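Local coordinates for Ice-binding protein (Colwellia, PDB 3WP9), which binds to the surface of ice crystals, inhibiting their growth and their recrystallization into larger grains, at residues D24-G32 with L209-P217. Sequence-based numbering, arbitrary orientation.
Sequences DVYPSTVTG and LQKNTINAP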
loop_
_atom_site.group_PDB
_atom_site.type_symbol
_atom_site.label_atom_id
_atom_site.label_comp_id
_atom_site.label_asym_id
_atom_site.label_seq_id
_atom_site.Cartn_x
_atom_site.Cartn_y
_atom_site.Cartn_z
ATOM N N ASP A 24 3.400 -14.293 -6.266
ATOM C CA ASP A 24 2.162 -14.185 -6.944
ATOM C C ASP A 24 1.521 -15.513 -7.322
ATOM O O ASP A 24 2.184 -16.410 -7.892
ATOM C CB ASP A 24 2.431 -13.408 -8.232
ATOM C CG ASP A 24 1.155 -13.244 -9.114
ATOM O OD1 ASP A 24 0.197 -12.585 -8.687
ATOM O OD2 ASP A 24 1.127 -13.746 -10.265
ATOM N N VAL A 25 0.212 -15.597 -7.116
ATOM C CA VAL A 25 -0.606 -16.676 -7.642
ATOM C C VAL A 25 -1.295 -16.082 -8.859
ATOM O O VAL A 25 -2.118 -15.206 -8.749
ATOM C CB VAL A 25 -1.646 -17.186 -6.605
ATOM C CG1 VAL A 25 -2.559 -18.208 -7.265
ATOM C CG2 VAL A 25 -0.960 -17.750 -5.317
ATOM N N TYR A 26 -0.826 -16.532 -10.030
ATOM C CA TYR A 26 -1.198 -16.029 -11.365
ATOM C C TYR A 26 -2.684 -16.328 -11.643
ATOM O O TYR A 26 -3.216 -17.354 -11.220
ATOM C CB TYR A 26 -0.331 -16.798 -12.380
ATOM C CG TYR A 26 -0.413 -16.353 -13.806
ATOM C CD1 TYR A 26 0.476 -15.379 -14.296
ATOM C CD2 TYR A 26 -1.340 -16.919 -14.686
ATOM C CE1 TYR A 26 0.439 -14.937 -15.623
ATOM C CE2 TYR A 26 -1.389 -16.491 -16.024
ATOM C CZ TYR A 26 -0.518 -15.488 -16.480
ATOM O OH TYR A 26 -0.569 -15.041 -17.794
ATOM N N PRO A 27 -3.365 -15.451 -12.365
ATOM C CA PRO A 27 -2.834 -14.170 -12.889
ATOM C C PRO A 27 -3.288 -12.935 -12.096
ATOM O O PRO A 27 -4.440 -12.879 -11.663
ATOM C CB PRO A 27 -3.529 -14.089 -14.267
ATOM C CG PRO A 27 -4.899 -14.655 -14.036
ATOM C CD PRO A 27 -4.661 -15.803 -12.977
ATOM N N SER A 28 -2.385 -11.982 -11.955
ATOM C CA SER A 28 -2.676 -10.722 -11.348
ATOM C C SER A 28 -2.420 -9.717 -12.431
ATOM O O SER A 28 -1.813 -10.070 -13.442
ATOM C CB SER A 28 -1.705 -10.473 -10.188
ATOM O OG SER A 28 -2.155 -11.301 -9.126
ATOM N N THR A 29 -2.892 -8.510 -12.228
ATOM C CA THR A 29 -2.577 -7.397 -13.111
ATOM C C THR A 29 -2.126 -6.254 -12.275
ATOM O O THR A 29 -2.844 -5.833 -11.323
ATOM C CB THR A 29 -3.843 -6.942 -13.829
ATOM O OG1 THR A 29 -4.305 -8.007 -14.657
ATOM C CG2 THR A 29 -3.517 -5.784 -14.762
ATOM N N VAL A 30 -0.930 -5.759 -12.529
ATOM C CA VAL A 30 -0.390 -4.646 -11.787
ATOM C C VAL A 30 -0.213 -3.508 -12.807
ATOM O O VAL A 30 0.537 -3.699 -13.747
ATOM C CB VAL A 30 0.972 -4.982 -11.128
ATOM C CG1 VAL A 30 1.496 -3.799 -10.364
ATOM C CG2 VAL A 30 0.765 -6.189 -10.203
ATOM N N THR A 31 -1.000 -2.443 -12.663
ATOM C CA THR A 31 -0.789 -1.275 -13.560
ATOM C C THR A 31 0.084 -0.274 -12.810
ATOM O O THR A 31 -0.434 0.404 -11.907
ATOM C CB THR A 31 -2.144 -0.620 -13.877
ATOM O OG1 THR A 31 -3.005 -1.559 -14.557
ATOM C CG2 THR A 31 -1.934 0.588 -14.793
ATOM N N GLY A 32 1.372 -0.209 -13.159
ATOM C CA GLY A 32 2.386 0.593 -12.502
ATOM C C GLY A 32 3.702 -0.192 -12.528
ATOM O O GLY A 32 3.782 -1.249 -13.150
ATOM N N LEU A 209 0.783 -11.649 -3.610
ATOM C CA LEU A 209 -0.466 -11.368 -4.309
ATOM C C LEU A 209 -1.103 -12.691 -4.682
ATOM O O LEU A 209 -0.384 -13.705 -4.940
ATOM C CB LEU A 209 -0.207 -10.625 -5.641
ATOM C CG LEU A 209 0.578 -9.295 -5.485
ATOM C CD1 LEU A 209 0.776 -8.762 -6.960
ATOM C CD2 LEU A 209 -0.152 -8.317 -4.536
ATOM N N GLN A 210 -2.437 -12.675 -4.757
ATOM C CA GLN A 210 -3.156 -13.845 -5.212
ATOM C C GLN A 210 -4.245 -13.344 -6.154
ATOM O O GLN A 210 -5.258 -12.863 -5.685
ATOM C CB GLN A 210 -3.819 -14.673 -4.097
ATOM C CG GLN A 210 -2.810 -15.281 -3.193
ATOM C CD GLN A 210 -3.495 -15.936 -1.967
ATOM O OE1 GLN A 210 -4.744 -16.007 -1.861
ATOM N NE2 GLN A 210 -2.676 -16.277 -0.980
ATOM N N LYS A 211 -4.047 -13.545 -7.466
ATOM C CA LYS A 211 -5.089 -13.161 -8.465
ATOM C C LYS A 211 -5.680 -11.724 -8.237
ATOM O O LYS A 211 -6.888 -11.577 -8.070
ATOM C CB LYS A 211 -6.193 -14.195 -8.556
ATOM C CG LYS A 211 -5.607 -15.585 -8.869
ATOM C CD LYS A 211 -6.683 -16.630 -8.959
ATOM C CE LYS A 211 -6.171 -17.945 -9.532
ATOM N NZ LYS A 211 -7.104 -19.071 -9.160
ATOM N N ASN A 212 -4.808 -10.720 -8.136
ATOM C CA ASN A 212 -5.313 -9.388 -7.742
ATOM C C ASN A 212 -5.167 -8.402 -8.921
ATOM O O ASN A 212 -4.494 -8.667 -9.868
ATOM C CB ASN A 212 -4.481 -8.810 -6.618
ATOM C CG ASN A 212 -4.481 -9.734 -5.385
ATOM O OD1 ASN A 212 -3.389 -10.186 -4.917
ATOM N ND2 ASN A 212 -5.678 -9.942 -4.822
ATOM N N THR A 213 -5.882 -7.319 -8.712
ATOM C CA THR A 213 -5.714 -6.145 -9.597
ATOM C C THR A 213 -5.161 -5.094 -8.680
ATOM O O THR A 213 -5.804 -4.687 -7.695
ATOM C CB THR A 213 -7.075 -5.705 -10.039
ATOM O OG1 THR A 213 -7.695 -6.763 -10.800
ATOM C CG2 THR A 213 -6.940 -4.425 -10.944
ATOM N N ILE A 214 -3.930 -4.675 -8.958
ATOM C CA ILE A 214 -3.279 -3.692 -8.178
ATOM C C ILE A 214 -3.020 -2.468 -9.091
ATOM O O ILE A 214 -2.232 -2.604 -10.061
ATOM C CB ILE A 214 -1.931 -4.207 -7.603
ATOM C CG1 ILE A 214 -2.087 -5.618 -6.903
ATOM C CG2 ILE A 214 -1.315 -3.164 -6.677
ATOM C CD1 ILE A 214 -2.896 -5.721 -5.636
ATOM N N ASN A 215 -3.653 -1.333 -8.731
ATOM C CA ASN A 215 -3.539 -0.117 -9.595
ATOM C C ASN A 215 -2.840 1.028 -8.888
ATOM O O ASN A 215 -3.212 1.351 -7.738
ATOM C CB ASN A 215 -4.934 0.392 -9.913
ATOM C CG ASN A 215 -5.810 -0.602 -10.654
ATOM O OD1 ASN A 215 -5.364 -1.234 -11.592
ATOM N ND2 ASN A 215 -7.059 -0.710 -10.249
ATOM N N ALA A 216 -1.876 1.683 -9.567
ATOM C CA ALA A 216 -1.383 2.930 -8.994
ATOM C C ALA A 216 -2.581 3.892 -8.776
ATOM O O ALA A 216 -3.568 3.859 -9.533
ATOM C CB ALA A 216 -0.338 3.568 -9.875
ATOM N N PRO A 217 -2.554 4.703 -7.696
ATOM C CA PRO A 217 -3.676 5.598 -7.360
ATOM C C PRO A 217 -3.625 6.839 -8.261
ATOM O O PRO A 217 -2.571 7.275 -8.683
ATOM C CB PRO A 217 -3.416 5.968 -5.896
ATOM C CG PRO A 217 -1.908 5.843 -5.776
ATOM C CD PRO A 217 -1.414 4.840 -6.758
#
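S28 reaches across the corner to the neighbouring coil of the beta-helix, far away in sequence: its OG accepts the backbone N-H of N212 at 2.9 Å, a nearly straight bond (165° at the hydrogen). The same hydroxyl donates to OD1 of D24, 2.7 Å away, on the lone pair that faces OD2. The D24 carboxylate is brought to S28 by a chi1 of 178°, which puts CG opposite the backbone N, and OD1 also rests 3.6 Å from L209 CB. Two bonds therefore fix the S28 hydroxyl inside the turn.

Beyond the corner strands 29-31 and 213-215 run parallel, their directions 5° apart. T29 N donates to N212 O, and T29 O accepts I214 N at 2.8 Å; T31 repeats the pattern between I214 and A216. Before the corner V25 does the same with L209 and K211. The register slips by one because three residues, Y26 to S28, with a cis peptide before P27, turn the corner where K211 and N212 suffice in the other segment. K211 takes a left-handed helical conformation. Its extended side chain passes over the turn, with CE 3.5 Å from Y26 O.

Inside the coil, V30 CG2 meets L209 CD1 at 4.1 Å, the side chains crossing near a right angle. On the outward face V25 and Q210 lie side by side, CG2 of V25 3.7 Å from CG of Q210.

N212 OD1 receives Q210 N from above its carbonyl plane, while its ND2 bonds to N192 O and T195 O, tying this corner to the coil of 189-198, on the side away from 24-32. Q210 OE1 bonds T193, a probable ice-binding residue. In this right-handed beta-helix, I16 and L201 of strands 14-18 and 200-203 pack inside against L209, and strands 189-191 and 196-198 continue the two sheets beyond 207-210 and 213-215.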